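Local coordinates for uncharacterized protein (Legionella pneumophila subsp. pneumophila, PDB 4WRP), which is of unknown function but is probably a Legionella effector, represented here by its C-terminal all-helical DUF5617 domain, at residues A[16-20]-A[55-59]; A[34-38]-A[87-93]; A[45-49]-A[71-76]. All blocks are in the same frame, centred on the assembly; numbering follows the deposited sequence.

How the interactions relate
All three contacts lie in the small helical DUF5617 domain, and helix 34-49 ties them together. Its first turn takes part in interaction 2 and its last in interaction 3, whose centres are about 17 Å apart. Interaction 1, which lays helix 6-21 against the loop that follows helix 34-49, touches interaction 3 directly, with centres about 13 Å apart: Asp47 OD2 lies 2.6 Å from Trp55 N, a probable hydrogen bond, and Phe17 packs on Leu45. Interactions 1 and 2 sit farthest apart, about 19 Å between centres, and do not touch. Along the chain, interaction 3 is nested inside the loop that interaction 2 closes.

Interaction 1 of 3, residues A[16-20]-A[55-59]; sequences AFQEI and WWAKF
Glu19 OE2 receives the ammonium of Lys58 at 2.9 Å (OE2 to NZ), a salt bridge made through the syn lone pair of the carboxylate. Both chains are extended and cross at about a right angle, meeting at the exposed border of the contact. The other oxygen, Glu19 OE1, lies in the plane of the Phe59 ring at its edge, 3.7 Å from CZ, where the ring hydrogens carry a slight positive charge. Lys58 also lays its CG over one face of that ring; the opposite face receives Ala16, whose CB stands 3.6 Å from the ring centroid, almost on the normal. A methyl is small enough to let the aromatic ring settle this close to the helix.

The contact fastens helix 6-21 to the loop linking helix 34-49 to helix 68-83, a loop whose aromatic residues pack onto the helix flank. Ile20 fills the middle of the contact: with CG1 beside the backbone N (chi1 -68°), it sends CD1 over the face of the Trp56 six-membered ring, 3.4 Å from its centroid, in a CH-pi contact. Its CG2 branch turns to Trp55 CE3 at 3.9 Å. The indole of Trp56 is buried, and its NE1 is satisfied by the carbonyl of Val44, while CZ2 lies at the edge of the Phe17 ring, near its plane.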
loop_
_atom_site.group_PDB
_atom_site.type_symbol
_atom_site.label_atom_id
_atom_site.label_comp_id
_atom_site.label_asym_id
_atom_site.label_seq_id
_atom_site.Cartn_x
_atom_site.Cartn_y
_atom_site.Cartn_z
ATOM N N ALA A 16 8.063 6.746 -1.676
ATOM C CA ALA A 16 7.945 7.470 -0.408
ATOM C C ALA A 16 8.280 6.532 0.758
ATOM O O ALA A 16 9.010 6.866 1.680
ATOM C CB ALA A 16 6.527 8.065 -0.236
ATOM N N PHE A 17 7.694 5.359 0.716
ATOM C CA PHE A 17 7.769 4.466 1.809
ATOM C C PHE A 17 9.196 4.049 2.007
ATOM O O PHE A 17 9.652 3.989 3.172
ATOM C CB PHE A 17 6.893 3.227 1.576
ATOM C CG PHE A 17 7.051 2.183 2.603
ATOM C CD1 PHE A 17 6.506 2.360 3.887
ATOM C CD2 PHE A 17 7.698 0.993 2.299
ATOM C CE1 PHE A 17 6.649 1.389 4.850
ATOM C CE2 PHE A 17 7.835 0.035 3.266
ATOM C CZ PHE A 17 7.330 0.232 4.539
ATOM N N GLN A 18 9.913 3.718 0.933
ATOM C CA GLN A 18 11.303 3.332 1.143
ATOM C C GLN A 18 12.151 4.490 1.662
ATOM O O GLN A 18 13.086 4.279 2.451
ATOM C CB GLN A 18 11.953 2.684 -0.090
ATOM C CG GLN A 18 12.113 3.561 -1.296
ATOM C CD GLN A 18 13.349 4.404 -1.267
ATOM O OE1 GLN A 18 14.338 4.074 -0.620
ATOM N NE2 GLN A 18 13.285 5.535 -1.940
ATOM N N GLU A 19 11.833 5.706 1.252
ATOM C CA GLU A 19 12.580 6.854 1.746
ATOM C C GLU A 19 12.314 6.966 3.228
ATOM O O GLU A 19 13.240 7.078 4.022
ATOM C CB GLU A 19 12.227 8.165 1.032
ATOM C CG GLU A 19 12.931 9.364 1.695
ATOM C CD GLU A 19 12.857 10.673 0.916
ATOM O OE1 GLU A 19 12.606 10.645 -0.311
ATOM O OE2 GLU A 19 13.088 11.750 1.535
ATOM N N ILE A 20 11.060 6.864 3.622
ATOM C CA ILE A 20 10.738 6.887 5.058
ATOM C C ILE A 20 11.443 5.788 5.859
ATOM O O ILE A 20 12.038 6.076 6.887
ATOM C CB ILE A 20 9.199 6.844 5.320
ATOM C CG1 ILE A 20 8.567 8.147 4.831
ATOM C CG2 ILE A 20 8.933 6.760 6.798
ATOM C CD1 ILE A 20 7.078 8.063 4.541
ATOM N N TRP A 55 5.086 10.897 9.916
ATOM C CA TRP A 55 6.211 10.419 9.097
ATOM C C TRP A 55 6.111 10.795 7.639
ATOM O O TRP A 55 7.087 10.712 6.922
ATOM C CB TRP A 55 6.289 8.891 9.195
ATOM C CG TRP A 55 6.824 8.396 10.483
ATOM C CD1 TRP A 55 6.116 7.901 11.564
ATOM C CD2 TRP A 55 8.203 8.342 10.843
ATOM N NE1 TRP A 55 6.998 7.541 12.569
ATOM C CE2 TRP A 55 8.278 7.815 12.153
ATOM C CE3 TRP A 55 9.386 8.711 10.190
ATOM C CZ2 TRP A 55 9.489 7.651 12.817
ATOM C CZ3 TRP A 55 10.602 8.522 10.848
ATOM C CH2 TRP A 55 10.642 8.006 12.142
ATOM N N TRP A 56 4.918 11.190 7.193
ATOM C CA TRP A 56 4.635 11.401 5.770
ATOM C C TRP A 56 4.446 12.867 5.358
ATOM O O TRP A 56 3.942 13.123 4.258
ATOM C CB TRP A 56 3.356 10.646 5.397
ATOM C CG TRP A 56 3.465 9.182 5.515
ATOM C CD1 TRP A 56 3.384 8.465 6.647
ATOM C CD2 TRP A 56 3.737 8.248 4.464
ATOM N NE1 TRP A 56 3.535 7.156 6.389
ATOM C CE2 TRP A 56 3.765 6.982 5.052
ATOM C CE3 TRP A 56 3.947 8.364 3.087
ATOM C CZ2 TRP A 56 3.987 5.806 4.316
ATOM C CZ3 TRP A 56 4.149 7.197 2.344
ATOM C CH2 TRP A 56 4.176 5.941 2.965
ATOM N N ALA A 57 4.845 13.832 6.200
ATOM C CA ALA A 57 4.594 15.261 5.890
ATOM C C ALA A 57 5.268 15.692 4.586
ATOM O O ALA A 57 4.669 16.397 3.776
ATOM C CB ALA A 57 5.039 16.147 7.035
ATOM N N LYS A 58 6.492 15.232 4.349
ATOM C CA LYS A 58 7.204 15.548 3.112
ATOM C C LYS A 58 6.399 15.157 1.857
ATOM O O LYS A 58 6.568 15.745 0.794
ATOM C CB LYS A 58 8.578 14.836 3.105
ATOM C CG LYS A 58 9.302 14.895 1.763
ATOM C CD LYS A 58 10.752 14.440 1.851
ATOM C CE LYS A 58 11.386 14.436 0.457
ATOM N NZ LYS A 58 12.874 14.513 0.546
ATOM N N PHE A 59 5.535 14.148 1.982
ATOM C CA PHE A 59 4.790 13.604 0.868
ATOM C C PHE A 59 3.307 13.920 0.966
ATOM O O PHE A 59 2.489 13.182 0.423
ATOM C CB PHE A 59 4.975 12.083 0.864
ATOM C CG PHE A 59 6.388 11.673 0.785
ATOM C CD1 PHE A 59 7.061 11.753 -0.411
ATOM C CD2 PHE A 59 7.049 11.232 1.889
ATOM C CE1 PHE A 59 8.391 11.386 -0.501
ATOM C CE2 PHE A 59 8.366 10.866 1.809
ATOM C CZ PHE A 59 9.040 10.964 0.616
#

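Interaction 2 of 3, residues A[34-38]-A[87-93]; sequences EYKKI and YTTSRAL
Glu34 and Ser90 meet through one carboxylate oxygen, OE1, which accepts two bonds from the same serine. The backbone N of Ser90 reaches OE1 at 2.8 Å with an N-H...O angle of 177°, arriving nearly along the C-O axis, and the hydroxyl OG donates to OE1 at 2.9 Å from the syn side. The glutamate gets there by bending: CG lies beside its own backbone N and the chain folds again at chi2 (-59°), which swings the carboxylate across to the start of the facing helix. Ser90 answers with OG set between its N and its carbonyl carbon, on the side that faces Glu34. Water 1 donates to OE1 and accepts from Arg91 N, extending the same site by one residue.

These partners sit at the N-terminus of helix 90-98, where Thr89 is the N-cap and its OG1 accepts from Ala92 N at 3.1 Å. The glutamate, from the first turn of helix 34-49, takes up the first amide of the helix, Ser90 N, directly and the next, Arg91 N, through water 1, a place where a negative charge should be favoured by the helix dipole. Its second oxygen, OE2, takes Lys37 NZ at 3.2 Å in a salt bridge from 33° out of the carboxylate plane; that ammonium also bonds to the carbonyl of Arg30. The extended Lys37 chain lies along Ser90, with CD 3.5 Å from OG.

Next to this polar group, Ile38 carries the buried side. Its CD1 reaches the backbone of 87-89, lying 3.5 Å from Tyr87 O, while its CG2 branch packs obliquely on Leu93 CD2. Leu93 in turn sets CD1 over one face of the Tyr87 ring, and Ile82 of helix 68-83 lies against all three residues.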
loop_
_atom_site.group_PDB
_atom_site.type_symbol
_atom_site.label_atom_id
_atom_site.label_comp_id
_atom_site.label_asym_id
_atom_site.label_seq_id
_atom_site.Cartn_x
_atom_site.Cartn_y
_atom_site.Cartn_z
ATOM N N GLU A 34 13.583 -9.275 14.046
ATOM C CA GLU A 34 12.571 -9.018 13.061
ATOM C C GLU A 34 11.408 -8.260 13.666
ATOM O O GLU A 34 10.871 -7.372 13.021
ATOM C CB GLU A 34 12.107 -10.329 12.405
ATOM C CG GLU A 34 13.145 -10.930 11.476
ATOM C CD GLU A 34 13.528 -9.986 10.343
ATOM O OE1 GLU A 34 12.630 -9.373 9.732
ATOM O OE2 GLU A 34 14.739 -9.806 10.099
ATOM N N TYR A 35 11.047 -8.564 14.905
ATOM C CA TYR A 35 9.929 -7.843 15.542
ATOM C C TYR A 35 10.143 -6.330 15.552
ATOM O O TYR A 35 9.218 -5.573 15.396
ATOM C CB TYR A 35 9.686 -8.322 16.991
ATOM C CG TYR A 35 8.791 -7.383 17.747
ATOM C CD1 TYR A 35 7.389 -7.524 17.702
ATOM C CD2 TYR A 35 9.339 -6.304 18.487
ATOM C CE1 TYR A 35 6.557 -6.640 18.403
ATOM C CE2 TYR A 35 8.519 -5.407 19.165
ATOM C CZ TYR A 35 7.126 -5.577 19.122
ATOM O OH TYR A 35 6.326 -4.677 19.790
ATOM N N LYS A 36 11.379 -5.900 15.757
ATOM C CA LYS A 36 11.682 -4.508 15.806
ATOM C C LYS A 36 11.481 -3.892 14.417
ATOM O O LYS A 36 10.980 -2.788 14.307
ATOM C CB LYS A 36 13.121 -4.308 16.310
ATOM C CG LYS A 36 13.502 -2.868 16.570
ATOM C CD LYS A 36 14.826 -2.762 17.326
ATOM C CE LYS A 36 15.149 -1.318 17.721
ATOM N NZ LYS A 36 16.400 -0.797 17.094
ATOM N N LYS A 37 11.835 -4.612 13.357
ATOM C CA LYS A 37 11.618 -4.084 12.004
ATOM C C LYS A 37 10.115 -3.970 11.652
ATOM O O LYS A 37 9.653 -2.949 11.160
ATOM C CB LYS A 37 12.311 -4.949 10.992
ATOM C CG LYS A 37 13.851 -4.925 11.165
ATOM C CD LYS A 37 14.486 -5.997 10.300
ATOM C CE LYS A 37 15.913 -6.241 10.732
ATOM N NZ LYS A 37 16.522 -7.167 9.742
ATOM N N ILE A 38 9.403 -5.054 11.876
ATOM C CA ILE A 38 7.954 -5.124 11.662
ATOM C C ILE A 38 7.248 -4.045 12.415
ATOM O O ILE A 38 6.398 -3.384 11.865
ATOM C CB ILE A 38 7.441 -6.520 12.069
ATOM C CG1 ILE A 38 7.989 -7.536 11.057
ATOM C CG2 ILE A 38 5.916 -6.576 12.084
ATOM C CD1 ILE A 38 7.726 -8.999 11.392
ATOM N N TYR A 87 2.881 -11.847 9.927
ATOM C CA TYR A 87 4.258 -11.638 9.482
ATOM C C TYR A 87 5.231 -11.936 10.592
ATOM O O TYR A 87 5.120 -11.388 11.703
ATOM C CB TYR A 87 4.454 -10.218 8.947
ATOM C CG TYR A 87 3.470 -9.919 7.868
ATOM C CD1 TYR A 87 3.675 -10.402 6.565
ATOM C CD2 TYR A 87 2.276 -9.277 8.150
ATOM C CE1 TYR A 87 2.751 -10.205 5.586
ATOM C CE2 TYR A 87 1.338 -9.082 7.165
ATOM C CZ TYR A 87 1.600 -9.558 5.878
ATOM O OH TYR A 87 0.684 -9.411 4.896
ATOM N N THR A 88 6.166 -12.827 10.294
ATOM C CA THR A 88 7.298 -13.138 11.173
ATOM C C THR A 88 8.611 -12.535 10.680
ATOM O O THR A 88 9.527 -12.354 11.468
ATOM C CB THR A 88 7.482 -14.660 11.342
ATOM O OG1 THR A 88 7.843 -15.222 10.094
ATOM C CG2 THR A 88 6.175 -15.330 11.786
ATOM N N THR A 89 8.696 -12.164 9.407
ATOM C CA THR A 89 9.826 -11.365 8.910
ATOM C C THR A 89 9.382 -10.079 8.256
ATOM O O THR A 89 8.285 -9.983 7.655
ATOM C CB THR A 89 10.685 -12.148 7.889
ATOM O OG1 THR A 89 9.932 -12.347 6.672
ATOM C CG2 THR A 89 11.097 -13.511 8.486
ATOM N N SER A 90 10.252 -9.080 8.344
ATOM C CA SER A 90 10.002 -7.818 7.699
ATOM C C SER A 90 10.072 -7.960 6.175
ATOM O O SER A 90 9.390 -7.247 5.441
ATOM C CB SER A 90 11.007 -6.777 8.174
ATOM O OG SER A 90 12.312 -7.173 7.797
ATOM N N ARG A 91 10.871 -8.903 5.703
ATOM C CA ARG A 91 10.922 -9.222 4.276
ATOM C C ARG A 91 9.572 -9.633 3.690
ATOM O O ARG A 91 9.190 -9.173 2.611
ATOM C CB ARG A 91 11.986 -10.310 4.022
ATOM C CG ARG A 91 11.933 -10.935 2.662
ATOM C CD ARG A 91 13.023 -12.021 2.486
ATOM N NE ARG A 91 14.317 -11.614 3.058
ATOM C CZ ARG A 91 14.768 -11.912 4.283
ATOM N NH1 ARG A 91 15.962 -11.443 4.660
ATOM N NH2 ARG A 91 14.051 -12.665 5.128
ATOM N N ALA A 92 8.840 -10.487 4.384
ATOM C CA ALA A 92 7.505 -10.869 3.919
ATOM C C ALA A 92 6.558 -9.706 3.942
ATOM O O ALA A 92 5.738 -9.558 3.053
ATOM C CB ALA A 92 6.926 -11.977 4.778
ATOM N N LEU A 93 6.614 -8.913 5.005
ATOM C CA LEU A 93 5.769 -7.707 5.101
ATOM C C LEU A 93 6.031 -6.743 3.951
ATOM O O LEU A 93 5.095 -6.203 3.341
ATOM C CB LEU A 93 5.966 -7.038 6.453
ATOM C CG LEU A 93 5.220 -5.743 6.725
ATOM C CD1 LEU A 93 3.708 -5.910 6.399
ATOM C CD2 LEU A 93 5.433 -5.318 8.178
HETATM O O HOH W 1 13.514 -9.793 7.112
#

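Interaction 3 of 3, residues A[45-49]-A[71-76]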
loop_
_atom_site.group_PDB
_atom_site.type_symbol
_atom_site.label_atom_id
_atom_site.label_comp_id
_atom_site.label_asym_id
_atom_site.label_seq_id
_atom_site.Cartn_x
_atom_site.Cartn_y
_atom_site.Cartn_z
ATOM N N LEU A 45 3.130 2.683 8.645
ATOM C CA LEU A 45 1.871 2.397 7.929
ATOM C C LEU A 45 0.678 2.926 8.697
ATOM O O LEU A 45 -0.248 3.474 8.113
ATOM C CB LEU A 45 1.714 0.887 7.694
ATOM C CG LEU A 45 2.771 0.181 6.882
ATOM C CD1 LEU A 45 2.352 -1.307 6.854
ATOM C CD2 LEU A 45 2.892 0.741 5.490
ATOM N N ASP A 46 0.680 2.767 10.008
ATOM C CA ASP A 46 -0.463 3.278 10.778
ATOM C C ASP A 46 -0.565 4.795 10.633
ATOM O O ASP A 46 -1.621 5.318 10.410
ATOM C CB ASP A 46 -0.332 2.858 12.234
ATOM C CG ASP A 46 -1.641 3.063 13.028
ATOM O OD1 ASP A 46 -2.771 2.887 12.508
ATOM O OD2 ASP A 46 -1.522 3.398 14.202
ATOM N N ASP A 47 0.568 5.487 10.712
ATOM C CA ASP A 47 0.599 6.931 10.534
ATOM C C ASP A 47 0.022 7.297 9.166
ATOM O O ASP A 47 -0.789 8.224 9.051
ATOM C CB ASP A 47 2.021 7.481 10.749
ATOM C CG ASP A 47 2.100 8.974 10.548
ATOM O OD1 ASP A 47 1.294 9.668 11.214
ATOM O OD2 ASP A 47 2.946 9.436 9.715
ATOM N N TYR A 48 0.351 6.517 8.145
ATOM C CA TYR A 48 -0.205 6.723 6.799
ATOM C C TYR A 48 -1.725 6.660 6.764
ATOM O O TYR A 48 -2.345 7.448 6.090
ATOM C CB TYR A 48 0.369 5.714 5.814
ATOM C CG TYR A 48 -0.188 5.726 4.424
ATOM C CD1 TYR A 48 0.045 6.790 3.557
ATOM C CD2 TYR A 48 -0.950 4.664 3.967
ATOM C CE1 TYR A 48 -0.432 6.796 2.266
ATOM C CE2 TYR A 48 -1.474 4.664 2.687
ATOM C CZ TYR A 48 -1.190 5.720 1.831
ATOM O OH TYR A 48 -1.708 5.699 0.560
ATOM N N THR A 49 -2.310 5.724 7.497
ATOM C CA THR A 49 -3.767 5.551 7.471
ATOM C C THR A 49 -4.471 6.600 8.336
ATOM O O THR A 49 -5.670 6.636 8.347
ATOM C CB THR A 49 -4.158 4.173 7.973
ATOM O OG1 THR A 49 -3.784 4.081 9.350
ATOM C CG2 THR A 49 -3.450 3.050 7.160
ATOM N N HIS A 71 -6.213 3.287 -1.365
ATOM C CA HIS A 71 -4.882 2.788 -1.015
ATOM C C HIS A 71 -4.706 2.715 0.499
ATOM O O HIS A 71 -4.235 1.725 1.020
ATOM C CB HIS A 71 -3.836 3.642 -1.637
ATOM C CG HIS A 71 -2.475 3.050 -1.572
ATOM N ND1 HIS A 71 -1.636 3.271 -0.509
ATOM C CD2 HIS A 71 -1.787 2.265 -2.434
ATOM C CE1 HIS A 71 -0.501 2.627 -0.697
ATOM N NE2 HIS A 71 -0.560 2.023 -1.867
ATOM N N VAL A 72 -5.158 3.752 1.188
ATOM C CA VAL A 72 -5.244 3.776 2.640
ATOM C C VAL A 72 -6.088 2.602 3.166
ATOM O O VAL A 72 -5.665 1.936 4.094
ATOM C CB VAL A 72 -5.743 5.154 3.117
ATOM C CG1 VAL A 72 -6.284 5.159 4.553
ATOM C CG2 VAL A 72 -4.616 6.169 2.934
ATOM N N LYS A 73 -7.255 2.339 2.573
ATOM C CA LYS A 73 -8.044 1.148 2.945
ATOM C C LYS A 73 -7.204 -0.152 2.853
ATOM O O LYS A 73 -7.216 -0.956 3.766
ATOM C CB LYS A 73 -9.269 1.038 2.075
ATOM C CG LYS A 73 -10.450 0.267 2.652
ATOM C CD LYS A 73 -10.322 -1.257 2.626
ATOM C CE LYS A 73 -10.303 -1.862 1.222
ATOM N NZ LYS A 73 -10.161 -3.357 1.239
ATOM N N VAL A 74 -6.480 -0.359 1.757
ATOM C CA VAL A 74 -5.646 -1.561 1.636
ATOM C C VAL A 74 -4.554 -1.600 2.715
ATOM O O VAL A 74 -4.353 -2.638 3.359
ATOM C CB VAL A 74 -5.061 -1.671 0.206
ATOM C CG1 VAL A 74 -4.162 -2.898 0.073
ATOM C CG2 VAL A 74 -6.239 -1.753 -0.789
ATOM N N VAL A 75 -3.855 -0.478 2.937
ATOM C CA VAL A 75 -2.771 -0.432 3.932
ATOM C C VAL A 75 -3.357 -0.661 5.331
ATOM O O VAL A 75 -2.821 -1.369 6.137
ATOM C CB VAL A 75 -1.978 0.851 3.805
ATOM C CG1 VAL A 75 -0.988 1.007 4.930
ATOM C CG2 VAL A 75 -1.216 0.843 2.473
ATOM N N ASP A 76 -4.537 -0.147 5.578
ATOM C CA ASP A 76 -5.211 -0.432 6.849
ATOM C C ASP A 76 -5.496 -1.937 7.050
ATOM O O ASP A 76 -5.324 -2.466 8.158
ATOM C CB ASP A 76 -6.473 0.394 6.909
ATOM C CG ASP A 76 -7.047 0.423 8.278
ATOM O OD1 ASP A 76 -6.472 1.138 9.141
ATOM O OD2 ASP A 76 -8.023 -0.339 8.485
HETATM O O HOH W 2 -4.175 1.216 10.388
#
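Tyr48 and His71 touch at the borders of their rings without stacking, the two planes 85° apart, and Tyr48 CE2 lies at the imidazole edge, in the plane of that ring. The tyrosine OH approaches obliquely and is hydrogen-bonded to His71 ND1 at 2.7 Å; either group could be the donor. With CG anti to its backbone N (chi1 175°), Tyr48 sends its ring toward helix 68-83, and tyrosine suits the place because its apolar ring carries a hydroxyl at the far end. Tyr9 OH bonds to the same hydroxyl, and His10 ND1 to the far nitrogen of His71, NE2, so these buried polar groups are linked to helix 6-21.

The Tyr48 ring is flanked by valines, whose short branched side chains let the two helices come close. Val72 CG2 comes obliquely to CE2 at 3.5 Å, whereas Val75 CG1 meets the ring edge near its plane, 3.8 Å from CD2. The same CG1 methyl is shared with Leu45 CB and Thr49 CG2, making Val75 the pivot of the apolar part.

Thr49 has a divided role. Its OG1 turns back to donate to Asp46 O at 2.7 Å, and its CG2 methyl is left to face the other helix beside Asp76 N. At the outer edge, water 2 donates to Asp46 OD1 and Asp76 OD1 and joins the two carboxylates; Asp46 is also paired with Lys50.

The N-to-C directions of segments 45-49 and 71-76 make 143°, and their axes come within 9.2 Å, the packing of a roughly antiparallel helix pair within a small all-helical domain.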